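Local coordinates for tyrosine-protein kinase receptor torso (Bombyx mori, PDB 5AOQ), which probably acts as a receptor tyrosine kinase that binds the neurohormone PTTH and signals through MAPK to ERK to start metamorphosis, at residues I86-E89 with P95-F98; Y171-K176 with F245-C250; Q28-S33 with W82-L87. All blocks are in the same frame, centred on the assembly; numbering follows the deposited sequence.

Contacts 1 and 3 lie in the first fibronectin type III domain of the receptor's extracellular part. They share strand 83-88, with Ile86 and Leu87 in both, and their centres are about 11 Å apart. Phe98 joins them: its CZ lies 3.4 Å from CB of Asp29. Contact 2 joins a strand of the second such domain to the short helix 248-252. Its centre is about 48 Å from that of contact 1 and about 45 Å from that of contact 3. Asp190 and Lys204, implicated in PTTH binding, are away from all three contacts. PTTH packs on Pro95, in a segment of contact 1, and on Asp29 and Tyr32, in the helix segment of contact 3. No other protein chain of the assembly touches contact 2.

Contact 1. Residues I86-E89 with P95-F98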
ATOM      1  N   ILE A  86     -11.648  22.449   0.235  1.00 19.21           N
ATOM      2  CA  ILE A  86     -10.530  22.430  -0.705  1.00 18.08           C
ATOM      3  C   ILE A  86      -9.497  23.512  -0.399  1.00 17.82           C
ATOM      4  O   ILE A  86      -9.823  24.550   0.183  1.00 18.23           O
ATOM      5  CB  ILE A  86     -11.018  22.617  -2.157  1.00 17.14           C
ATOM      6  CG1 ILE A  86     -11.758  23.950  -2.295  1.00 17.15           C
ATOM      7  CG2 ILE A  86     -11.913  21.454  -2.566  1.00 17.38           C
ATOM      8  CD1 ILE A  86     -12.118  24.318  -3.714  1.00 16.25           C
ATOM      9  N   LEU A  87      -8.255  23.253  -0.806  1.00 17.27           N
ATOM     10  CA  LEU A  87      -7.164  24.220  -0.705  1.00 16.99           C
ATOM     11  C   LEU A  87      -6.832  24.787  -2.081  1.00 15.84           C
ATOM     12  O   LEU A  87      -6.587  24.033  -3.025  1.00 15.31           O
ATOM     13  CB  LEU A  87      -5.913  23.576  -0.097  1.00 17.46           C
ATOM     14  CG  LEU A  87      -5.986  23.116   1.361  1.00 18.68           C
ATOM     15  CD1 LEU A  87      -4.675  22.460   1.764  1.00 19.17           C
ATOM     16  CD2 LEU A  87      -6.311  24.277   2.290  1.00 19.19           C
ATOM     17  N   MET A  88      -6.818  26.113  -2.185  1.00 19.45           N
ATOM     18  CA  MET A  88      -6.644  26.784  -3.470  1.00 18.43           C
ATOM     19  C   MET A  88      -5.349  27.577  -3.574  1.00 18.13           C
ATOM     20  O   MET A  88      -5.014  28.367  -2.692  1.00 18.62           O
ATOM     21  CB  MET A  88      -7.826  27.713  -3.737  1.00 18.37           C
ATOM     22  CG  MET A  88      -8.976  27.022  -4.432  1.00 18.25           C
ATOM     23  SD  MET A  88      -8.503  26.476  -6.083  1.00 17.09           S
ATOM     24  CE  MET A  88      -9.553  25.042  -6.269  1.00 17.42           C
ATOM     25  N   GLU A  89      -4.649  27.354  -4.684  1.00 40.06           N
ATOM     26  CA  GLU A  89      -3.376  27.996  -4.985  1.00 40.11           C
ATOM     27  C   GLU A  89      -3.544  28.926  -6.193  1.00 40.79           C
ATOM     28  O   GLU A  89      -4.595  28.928  -6.833  1.00 41.23           O
ATOM     29  CB  GLU A  89      -2.312  26.913  -5.235  1.00 40.09           C
ATOM     30  CG  GLU A  89      -1.118  27.315  -6.093  1.00 40.48           C
ATOM     31  CD  GLU A  89      -0.131  26.183  -6.286  1.00 40.49           C
ATOM     32  OE1 GLU A  89      -0.425  25.050  -5.849  1.00 40.22           O
ATOM     33  OE2 GLU A  89       0.944  26.428  -6.874  1.00 40.80           O
ATOM     34  N   PRO A  95      -3.301  18.367  -9.044  1.00 49.23           N
ATOM     35  CA  PRO A  95      -4.612  18.054  -8.465  1.00 49.03           C
ATOM     36  C   PRO A  95      -4.837  18.792  -7.149  1.00 48.23           C
ATOM     37  O   PRO A  95      -3.901  19.001  -6.378  1.00 47.65           O
ATOM     38  CB  PRO A  95      -4.559  16.534  -8.256  1.00 48.95           C
ATOM     39  CG  PRO A  95      -3.119  16.152  -8.417  1.00 48.90           C
ATOM     40  CD  PRO A  95      -2.545  17.145  -9.360  1.00 49.40           C
ATOM     41  N   ILE A  96      -6.084  19.177  -6.905  1.00 36.34           N
ATOM     42  CA  ILE A  96      -6.434  20.029  -5.774  1.00 35.74           C
ATOM     43  C   ILE A  96      -6.576  19.250  -4.463  1.00 35.05           C
ATOM     44  O   ILE A  96      -7.339  18.286  -4.398  1.00 35.16           O
ATOM     45  CB  ILE A  96      -7.752  20.771  -6.044  1.00 36.12           C
ATOM     46  CG1 ILE A  96      -7.692  21.487  -7.396  1.00 36.88           C
ATOM     47  CG2 ILE A  96      -8.032  21.783  -4.938  1.00 35.57           C
ATOM     48  CD1 ILE A  96      -9.030  21.933  -7.889  1.00 37.45           C
ATOM     49  N   PRO A  97      -5.837  19.659  -3.415  1.00 34.29           N
ATOM     50  CA  PRO A  97      -6.053  19.037  -2.103  1.00 33.68           C
ATOM     51  C   PRO A  97      -7.470  19.287  -1.599  1.00 33.69           C
ATOM     52  O   PRO A  97      -7.979  20.396  -1.747  1.00 33.87           O
ATOM     53  CB  PRO A  97      -5.022  19.730  -1.205  1.00 33.12           C
ATOM     54  CG  PRO A  97      -3.987  20.250  -2.134  1.00 33.43           C
ATOM     55  CD  PRO A  97      -4.714  20.612  -3.389  1.00 34.13           C
ATOM     56  N   PHE A  98      -8.092  18.272  -1.010  1.00 24.52           N
ATOM     57  CA  PHE A  98      -9.454  18.405  -0.510  1.00 22.52           C
ATOM     58  C   PHE A  98      -9.749  17.438   0.627  1.00 23.97           C
ATOM     59  O   PHE A  98      -8.999  16.489   0.858  1.00 26.67           O
ATOM     60  CB  PHE A  98     -10.453  18.170  -1.644  1.00 21.40           C
ATOM     61  CG  PHE A  98     -10.638  16.720  -1.989  1.00 23.34           C
ATOM     62  CD1 PHE A  98      -9.768  16.088  -2.861  1.00 25.44           C
ATOM     63  CD2 PHE A  98     -11.674  15.986  -1.434  1.00 23.48           C
ATOM     64  CE1 PHE A  98      -9.931  14.753  -3.178  1.00 27.68           C
ATOM     65  CE2 PHE A  98     -11.840  14.651  -1.746  1.00 25.66           C
ATOM     66  CZ  PHE A  98     -10.967  14.034  -2.620  1.00 27.78           C
TER
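Ile86 and Phe98 form an antiparallel non-hydrogen-bonded pair, with their CA atoms 4.2 Å apart. The pair joins strand 98-101 to strand 83-88 in the antiparallel sheet of the first FN3 domain. Next to it, Leu87 N donates to Pro97 O at 3.0 Å. This bond is nearly straight at the hydrogen (168°), but the donor is tilted 31° from the carbonyl plane.

Ile86 CG2 sits 3.7 Å from Phe98 CB, while the phenyl ring turns from Ile86. The Leu87 and Pro97 side chains cross at about a right angle, CD1 of Leu87 4.0 Å from CB of Pro97. The Met88 chain bends at chi2 (-65°), which brings CE to 3.5 Å from Ile96 CD1 and near Ile96 CG2. Leu22 and Leu23 of helix 20-23 also touch Ile96. An alanine in place of Ile96 would lack both CG2 and CD1, and would probably leave Met88 CE without its partner across this contact and open a gap beside helix 20-23.

The pairing thus rests on one backbone hydrogen bond and apolar packing, and the missing N-H of Pro97 probably keeps regular pairing from running on toward Pro95.

Contact 2. Residues Y171-K176 with F245-C250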
ATOM      1  N   TYR A 171      -5.407 -12.624  32.031  1.00 98.56           N
ATOM      2  CA  TYR A 171      -5.357 -11.214  32.431  1.00 95.18           C
ATOM      3  C   TYR A 171      -4.790 -10.309  31.335  1.00 90.55           C
ATOM      4  O   TYR A 171      -3.940 -10.729  30.549  1.00 90.75           O
ATOM      5  CB  TYR A 171      -4.552 -11.057  33.724  1.00 98.88           C
ATOM      6  CG  TYR A 171      -5.395 -11.179  34.981  1.00106.27           C
ATOM      7  CD1 TYR A 171      -6.177 -12.299  35.218  1.00110.37           C
ATOM      8  CD2 TYR A 171      -5.422 -10.160  35.920  1.00108.55           C
ATOM      9  CE1 TYR A 171      -6.953 -12.400  36.360  1.00115.19           C
ATOM     10  CE2 TYR A 171      -6.188 -10.254  37.064  1.00113.51           C
ATOM     11  CZ  TYR A 171      -6.953 -11.378  37.279  1.00116.50           C
ATOM     12  OH  TYR A 171      -7.720 -11.477  38.416  1.00119.81           O
ATOM     13  N   THR A 172      -5.273  -9.067  31.297  1.00 66.57           N
ATOM     14  CA  THR A 172      -4.855  -8.090  30.289  1.00 62.57           C
ATOM     15  C   THR A 172      -4.615  -6.705  30.893  1.00 60.49           C
ATOM     16  O   THR A 172      -5.321  -6.286  31.810  1.00 61.04           O
ATOM     17  CB  THR A 172      -5.905  -7.962  29.163  1.00 60.25           C
ATOM     18  OG1 THR A 172      -6.170  -9.252  28.600  1.00 62.31           O
ATOM     19  CG2 THR A 172      -5.414  -7.022  28.063  1.00 57.02           C
ATOM     20  N   ILE A 173      -3.616  -6.004  30.359  1.00 42.54           N
ATOM     21  CA  ILE A 173      -3.227  -4.679  30.843  1.00 40.71           C
ATOM     22  C   ILE A 173      -3.656  -3.565  29.892  1.00 37.69           C
ATOM     23  O   ILE A 173      -3.353  -3.606  28.698  1.00 36.79           O
ATOM     24  CB  ILE A 173      -1.695  -4.576  31.035  1.00 41.45           C
ATOM     25  CG1 ILE A 173      -1.170  -5.732  31.894  1.00 45.57           C
ATOM     26  CG2 ILE A 173      -1.318  -3.229  31.651  1.00 40.29           C
ATOM     27  CD1 ILE A 173      -1.700  -5.742  33.308  1.00 47.82           C
ATOM     28  N   ASN A 174      -4.363  -2.575  30.433  1.00 36.91           N
ATOM     29  CA  ASN A 174      -4.694  -1.357  29.692  1.00 34.93           C
ATOM     30  C   ASN A 174      -3.932  -0.168  30.268  1.00 34.55           C
ATOM     31  O   ASN A 174      -3.901   0.024  31.484  1.00 35.70           O
ATOM     32  CB  ASN A 174      -6.201  -1.085  29.729  1.00 34.77           C
ATOM     33  CG  ASN A 174      -6.985  -1.978  28.781  1.00 34.69           C
ATOM     34  OD1 ASN A 174      -6.448  -2.489  27.798  1.00 34.35           O
ATOM     35  ND2 ASN A 174      -8.266  -2.164  29.072  1.00 35.31           N
ATOM     36  N   GLY A 175      -3.317   0.623  29.392  1.00 33.67           N
ATOM     37  CA  GLY A 175      -2.472   1.729  29.814  1.00 33.37           C
ATOM     38  C   GLY A 175      -2.889   3.063  29.224  1.00 32.30           C
ATOM     39  O   GLY A 175      -2.994   3.208  28.006  1.00 31.68           O
ATOM     40  N   LYS A 176      -3.118   4.040  30.099  1.00 32.16           N
ATOM     41  CA  LYS A 176      -3.518   5.382  29.686  1.00 31.71           C
ATOM     42  C   LYS A 176      -2.370   6.371  29.867  1.00 31.52           C
ATOM     43  O   LYS A 176      -1.678   6.353  30.887  1.00 32.05           O
ATOM     44  CB  LYS A 176      -4.744   5.842  30.478  1.00 32.51           C
ATOM     45  CG  LYS A 176      -5.310   7.179  30.019  1.00 32.53           C
ATOM     46  CD  LYS A 176      -6.590   7.545  30.759  1.00 33.72           C
ATOM     47  CE  LYS A 176      -7.750   6.633  30.379  1.00 34.01           C
ATOM     48  NZ  LYS A 176      -9.025   7.054  31.019  1.00 35.54           N
ATOM     49  N   PHE A 245       3.605  -7.408  41.270  1.00 57.39           N
ATOM     50  CA  PHE A 245       3.609  -6.960  42.659  1.00 55.68           C
ATOM     51  C   PHE A 245       3.345  -5.457  42.750  1.00 52.92           C
ATOM     52  O   PHE A 245       3.026  -4.941  43.822  1.00 53.48           O
ATOM     53  CB  PHE A 245       4.933  -7.321  43.345  1.00 55.39           C
ATOM     54  CG  PHE A 245       6.119  -6.538  42.854  1.00 55.38           C
ATOM     55  CD1 PHE A 245       6.883  -7.002  41.795  1.00 55.30           C
ATOM     56  CD2 PHE A 245       6.490  -5.353  43.470  1.00 56.17           C
ATOM     57  CE1 PHE A 245       7.982  -6.290  41.348  1.00 55.97           C
ATOM     58  CE2 PHE A 245       7.587  -4.636  43.028  1.00 56.84           C
ATOM     59  CZ  PHE A 245       8.334  -5.106  41.967  1.00 56.73           C
ATOM     60  N   GLU A 246       3.476  -4.762  41.622  1.00 52.81           N
ATOM     61  CA  GLU A 246       3.216  -3.325  41.566  1.00 52.64           C
ATOM     62  C   GLU A 246       1.734  -3.041  41.316  1.00 51.36           C
ATOM     63  O   GLU A 246       1.249  -1.947  41.601  1.00 51.30           O
ATOM     64  CB  GLU A 246       4.069  -2.673  40.477  1.00 52.70           C
ATOM     65  CG  GLU A 246       5.559  -2.681  40.780  1.00 54.12           C
ATOM     66  CD  GLU A 246       6.380  -1.984  39.713  1.00 54.28           C
ATOM     67  OE1 GLU A 246       5.959  -0.906  39.245  1.00 53.82           O
ATOM     68  OE2 GLU A 246       7.447  -2.518  39.340  1.00 54.95           O
ATOM     69  N   LEU A 247       1.029  -4.034  40.779  1.00 53.13           N
ATOM     70  CA  LEU A 247      -0.405  -3.926  40.513  1.00 51.98           C
ATOM     71  C   LEU A 247      -1.189  -4.732  41.550  1.00 52.04           C
ATOM     72  O   LEU A 247      -1.225  -5.959  41.469  1.00 55.47           O
ATOM     73  CB  LEU A 247      -0.729  -4.420  39.101  1.00 51.00           C
ATOM     74  CG  LEU A 247       0.005  -3.706  37.964  1.00 51.01           C
ATOM     75  CD1 LEU A 247      -0.304  -4.371  36.635  1.00 50.25           C
ATOM     76  CD2 LEU A 247      -0.358  -2.227  37.917  1.00 50.90           C
ATOM     77  N   PRO A 248      -1.808  -4.048  42.534  1.00 65.10           N
ATOM     78  CA  PRO A 248      -2.475  -4.726  43.655  1.00 64.79           C
ATOM     79  C   PRO A 248      -3.396  -5.875  43.250  1.00 66.23           C
ATOM     80  O   PRO A 248      -3.337  -6.950  43.853  1.00 65.25           O
ATOM     81  CB  PRO A 248      -3.294  -3.603  44.298  1.00 66.57           C
ATOM     82  CG  PRO A 248      -2.542  -2.372  43.992  1.00 66.46           C
ATOM     83  CD  PRO A 248      -1.958  -2.583  42.625  1.00 66.47           C
ATOM     84  N   GLU A 249      -4.225  -5.655  42.236  1.00 60.47           N
ATOM     85  CA  GLU A 249      -5.182  -6.670  41.813  1.00 62.18           C
ATOM     86  C   GLU A 249      -4.479  -7.851  41.149  1.00 61.33           C
ATOM     87  O   GLU A 249      -5.035  -8.948  41.083  1.00 62.29           O
ATOM     88  CB  GLU A 249      -6.223  -6.070  40.867  1.00 65.20           C
ATOM     89  CG  GLU A 249      -7.453  -6.954  40.696  1.00 67.25           C
ATOM     90  CD  GLU A 249      -8.658  -6.203  40.165  1.00 70.21           C
ATOM     91  OE1 GLU A 249      -8.525  -5.006  39.831  1.00 70.92           O
ATOM     92  OE2 GLU A 249      -9.747  -6.811  40.085  1.00 72.04           O
ATOM     93  N   CYS A 250      -3.265  -7.628  40.656  1.00 59.84           N
ATOM     94  CA  CYS A 250      -2.463  -8.716  40.103  1.00 59.10           C
ATOM     95  C   CYS A 250      -1.853  -9.530  41.233  1.00 56.74           C
ATOM     96  O   CYS A 250      -1.963 -10.756  41.266  1.00 57.15           O
ATOM     97  CB  CYS A 250      -1.350  -8.186  39.197  1.00 58.61           C
ATOM     98  SG  CYS A 250      -0.449  -9.491  38.318  1.00 58.62           S
TER
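Ile173 and Leu247 reach toward each other tip to tip, with their CD1 methyls 3.9 Å apart. Ile173 CG1 lies anti to the carbonyl carbon (chi1 -52°), and a bend at chi2 (-64°) carries CD1 to the leucine. Leu247 points its side chain toward the strand from the N-cap position of helix 248-252. Its carbonyl oxygen accepts a 2.8 Å bond from Cys250 N, in the first turn of that helix.

Tyr171 has the most surface buried in this contact. Its ring atom CE2 is 4.4 Å from Glu249 O. The side chain is exposed and poorly ordered. No hydrogen bond links the two segments, which meet through one apolar pair and the more distant Tyr171 approach.

Strand 171-179 is the middle strand of a three-stranded antiparallel sheet in the second FN3 domain. Ile165 of strand 159-167 touches Tyr171, Ile173 and Cys250, and Leu218 of strand 212-218 packs on Ile173. Leu220 lies against Leu247 and Cys250. The Cys244-Cys250 disulfide ties Cys250, within helix 248-252, to the chain just ahead of the helix, and the helix rests beside this sheet.

Contact 3. Residues Q28-S33 with W82-L87; sequences QDVCYS and WQLFIL
Val30 and Leu84 form the buried, apolar part of this contact. Val30 CG2 lies 4.2 Å from Leu84 CD2, and the two side chains cross at about a right angle. The backbones are further apart: the CA atoms of Val30 and Leu84 are separated by 8.3 Å. Both side chains fill this space; the CG of Leu84, anti to its N (chi1 172°), carries CD2 toward Val30 CG2. Phe50, Leu100 and Trp134 also pack on Leu84.

The contact places helix 27-38 over one face of the antiparallel sheet of the first FN3 domain. In that sheet, strand 83-88 runs between strands 98-101 and 118-124. A fibronectin type III domain is classically a sandwich of strands, so a helix packed on the sheet fits the description of the Torso domains as very unusual members. The Cys31-Cys46 disulfide ties the helix to the chain that follows it.

Toward Ser33 the contact is more open: Ser33 and Trp82 are both partly exposed, and a ring carbon meets a carbonyl oxygen without a hydrogen bond. Trp82 approaches with the six-membered part of its indole, CZ2 being 4.1 Å from Ser33 O. Trp82 also meets Tyr37, further along the helix, edge-to-face. Elsewhere the helix turns to other chains: Tyr32 packs on Pro95 of the second subunit and on Arg84 of the PTTH chain, and Asp29 packs on Gln28 of the second subunit.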
ATOM      1  N   GLN A  28     -15.364  12.190  -8.872  1.00 38.77           N
ATOM      2  CA  GLN A  28     -15.263  10.762  -8.594  1.00 39.38           C
ATOM      3  C   GLN A  28     -15.147  10.539  -7.090  1.00 39.95           C
ATOM      4  O   GLN A  28     -15.892   9.754  -6.509  1.00 40.42           O
ATOM      5  CB  GLN A  28     -14.061  10.140  -9.312  1.00 39.48           C
ATOM      6  CG  GLN A  28     -13.897   8.642  -9.058  1.00 40.15           C
ATOM      7  CD  GLN A  28     -12.638   8.069  -9.680  1.00 40.31           C
ATOM      8  OE1 GLN A  28     -12.090   8.627 -10.631  1.00 39.90           O
ATOM      9  NE2 GLN A  28     -12.175   6.945  -9.147  1.00 40.95           N
ATOM     10  N   ASP A  29     -14.209  11.248  -6.470  1.00 31.31           N
ATOM     11  CA  ASP A  29     -13.989  11.157  -5.032  1.00 31.88           C
ATOM     12  C   ASP A  29     -15.267  11.470  -4.260  1.00 32.00           C
ATOM     13  O   ASP A  29     -15.721  10.672  -3.430  1.00 32.60           O
ATOM     14  CB  ASP A  29     -12.876  12.115  -4.605  1.00 31.80           C
ATOM     15  CG  ASP A  29     -11.545  11.794  -5.262  1.00 31.80           C
ATOM     16  OD1 ASP A  29     -11.148  10.611  -5.268  1.00 32.23           O
ATOM     17  OD2 ASP A  29     -10.896  12.731  -5.773  1.00 31.40           O
ATOM     18  N   VAL A  30     -15.849  12.630  -4.548  1.00 20.50           N
ATOM     19  CA  VAL A  30     -17.052  13.074  -3.849  1.00 20.60           C
ATOM     20  C   VAL A  30     -18.205  12.099  -4.068  1.00 20.84           C
ATOM     21  O   VAL A  30     -18.969  11.816  -3.146  1.00 21.35           O
ATOM     22  CB  VAL A  30     -17.485  14.488  -4.302  1.00 19.94           C
ATOM     23  CG1 VAL A  30     -18.807  14.892  -3.645  1.00 20.07           C
ATOM     24  CG2 VAL A  30     -16.403  15.504  -3.973  1.00 19.81           C
ATOM     25  N   CYS A  31     -18.328  11.585  -5.286  1.00 20.54           N
ATOM     26  CA  CYS A  31     -19.434  10.696  -5.615  1.00 20.78           C
ATOM     27  C   CYS A  31     -19.263   9.328  -4.967  1.00 21.58           C
ATOM     28  O   CYS A  31     -20.235   8.734  -4.507  1.00 22.07           O
ATOM     29  CB  CYS A  31     -19.571  10.543  -7.129  1.00 20.29           C
ATOM     30  SG  CYS A  31     -20.264  11.988  -7.958  1.00 19.44           S
ATOM     31  N   TYR A  32     -18.030   8.830  -4.924  1.00 42.37           N
ATOM     32  CA  TYR A  32     -17.750   7.574  -4.232  1.00 43.17           C
ATOM     33  C   TYR A  32     -18.019   7.712  -2.738  1.00 43.73           C
ATOM     34  O   TYR A  32     -18.817   6.964  -2.171  1.00 44.34           O
ATOM     35  CB  TYR A  32     -16.301   7.131  -4.459  1.00 43.24           C
ATOM     36  CG  TYR A  32     -16.048   6.445  -5.787  1.00 43.06           C
ATOM     37  CD1 TYR A  32     -16.589   6.936  -6.967  1.00 42.44           C
ATOM     38  CD2 TYR A  32     -15.256   5.306  -5.857  1.00 43.54           C
ATOM     39  CE1 TYR A  32     -16.353   6.310  -8.178  1.00 42.34           C
ATOM     40  CE2 TYR A  32     -15.015   4.674  -7.061  1.00 43.44           C
ATOM     41  CZ  TYR A  32     -15.564   5.180  -8.218  1.00 42.85           C
ATOM     42  OH  TYR A  32     -15.327   4.555  -9.420  1.00 42.82           O
ATOM     43  N   SER A  33     -17.382   8.700  -2.114  1.00 40.55           N
ATOM     44  CA  SER A  33     -17.506   8.896  -0.670  1.00 41.13           C
ATOM     45  C   SER A  33     -18.959   9.023  -0.206  1.00 41.37           C
ATOM     46  O   SER A  33     -19.255   8.802   0.968  1.00 42.06           O
ATOM     47  CB  SER A  33     -16.722  10.136  -0.246  1.00 40.85           C
ATOM     48  OG  SER A  33     -17.141  11.263  -0.989  1.00 40.09           O
ATOM     49  N   TRP A  82     -23.291  16.833   4.566  1.00 35.31           N
ATOM     50  CA  TRP A  82     -21.871  16.617   4.318  1.00 33.50           C
ATOM     51  C   TRP A  82     -21.197  17.956   4.071  1.00 32.46           C
ATOM     52  O   TRP A  82     -21.855  18.914   3.663  1.00 32.73           O
ATOM     53  CB  TRP A  82     -21.660  15.699   3.114  1.00 32.26           C
ATOM     54  CG  TRP A  82     -21.624  14.249   3.445  1.00 32.75           C
ATOM     55  CD1 TRP A  82     -22.690  13.411   3.577  1.00 34.10           C
ATOM     56  CD2 TRP A  82     -20.457  13.453   3.672  1.00 32.03           C
ATOM     57  NE1 TRP A  82     -22.260  12.142   3.879  1.00 34.19           N
ATOM     58  CE2 TRP A  82     -20.892  12.142   3.943  1.00 32.96           C
ATOM     59  CE3 TRP A  82     -19.084  13.723   3.675  1.00 30.84           C
ATOM     60  CZ2 TRP A  82     -20.005  11.103   4.216  1.00 32.76           C
ATOM     61  CZ3 TRP A  82     -18.206  12.691   3.946  1.00 30.71           C
ATOM     62  CH2 TRP A  82     -18.669  11.397   4.213  1.00 31.67           C
ATOM     63  N   GLN A  83     -19.893  18.028   4.322  1.00 33.15           N
ATOM     64  CA  GLN A  83     -19.141  19.239   4.008  1.00 32.08           C
ATOM     65  C   GLN A  83     -17.883  18.932   3.204  1.00 30.31           C
ATOM     66  O   GLN A  83     -17.110  18.042   3.559  1.00 30.15           O
ATOM     67  CB  GLN A  83     -18.771  19.985   5.290  1.00 32.92           C
ATOM     68  CG  GLN A  83     -19.966  20.397   6.136  1.00 34.90           C
ATOM     69  CD  GLN A  83     -19.571  21.245   7.327  1.00 35.74           C
ATOM     70  OE1 GLN A  83     -19.929  20.944   8.466  1.00 37.32           O
ATOM     71  NE2 GLN A  83     -18.833  22.318   7.070  1.00 34.77           N
ATOM     72  N   LEU A  84     -17.692  19.683   2.122  1.00 24.69           N
ATOM     73  CA  LEU A  84     -16.510  19.559   1.274  1.00 23.11           C
ATOM     74  C   LEU A  84     -15.588  20.752   1.467  1.00 22.51           C
ATOM     75  O   LEU A  84     -16.041  21.895   1.531  1.00 22.77           O
ATOM     76  CB  LEU A  84     -16.911  19.436  -0.198  1.00 22.21           C
ATOM     77  CG  LEU A  84     -15.774  19.482  -1.225  1.00 20.65           C
ATOM     78  CD1 LEU A  84     -14.793  18.336  -1.027  1.00 20.46           C
ATOM     79  CD2 LEU A  84     -16.343  19.456  -2.632  1.00 19.96           C
ATOM     80  N   PHE A  85     -14.291  20.467   1.563  1.00 21.84           N
ATOM     81  CA  PHE A  85     -13.276  21.497   1.752  1.00 21.31           C
ATOM     82  C   PHE A  85     -12.138  21.329   0.761  1.00 20.01           C
ATOM     83  O   PHE A  85     -11.718  20.206   0.479  1.00 19.84           O
ATOM     84  CB  PHE A  85     -12.738  21.451   3.178  1.00 22.25           C
ATOM     85  CG  PHE A  85     -13.793  21.643   4.215  1.00 23.68           C
ATOM     86  CD1 PHE A  85     -14.599  20.587   4.598  1.00 24.61           C
ATOM     87  CD2 PHE A  85     -14.000  22.881   4.791  1.00 24.22           C
ATOM     88  CE1 PHE A  85     -15.581  20.758   5.541  1.00 26.10           C
ATOM     89  CE2 PHE A  85     -14.981  23.056   5.737  1.00 25.75           C
ATOM     90  CZ  PHE A  85     -15.775  21.995   6.108  1.00 26.70           C
ATOM     91  N   ILE A  86     -11.648  22.449   0.235  1.00 19.21           N
ATOM     92  CA  ILE A  86     -10.530  22.430  -0.705  1.00 18.08           C
ATOM     93  C   ILE A  86      -9.497  23.512  -0.399  1.00 17.82           C
ATOM     94  O   ILE A  86      -9.823  24.550   0.183  1.00 18.23           O
ATOM     95  CB  ILE A  86     -11.018  22.617  -2.157  1.00 17.14           C
ATOM     96  CG1 ILE A  86     -11.758  23.950  -2.295  1.00 17.15           C
ATOM     97  CG2 ILE A  86     -11.913  21.454  -2.566  1.00 17.38           C
ATOM     98  CD1 ILE A  86     -12.118  24.318  -3.714  1.00 16.25           C
ATOM     99  N   LEU A  87      -8.255  23.253  -0.806  1.00 17.27           N
ATOM    100  CA  LEU A  87      -7.164  24.220  -0.705  1.00 16.99           C
ATOM    101  C   LEU A  87      -6.832  24.787  -2.081  1.00 15.84           C
ATOM    102  O   LEU A  87      -6.587  24.033  -3.025  1.00 15.31           O
ATOM    103  CB  LEU A  87      -5.913  23.576  -0.097  1.00 17.46           C
ATOM    104  CG  LEU A  87      -5.986  23.116   1.361  1.00 18.68           C
ATOM    105  CD1 LEU A  87      -4.675  22.460   1.764  1.00 19.17           C
ATOM    106  CD2 LEU A  87      -6.311  24.277   2.290  1.00 19.19           C
TER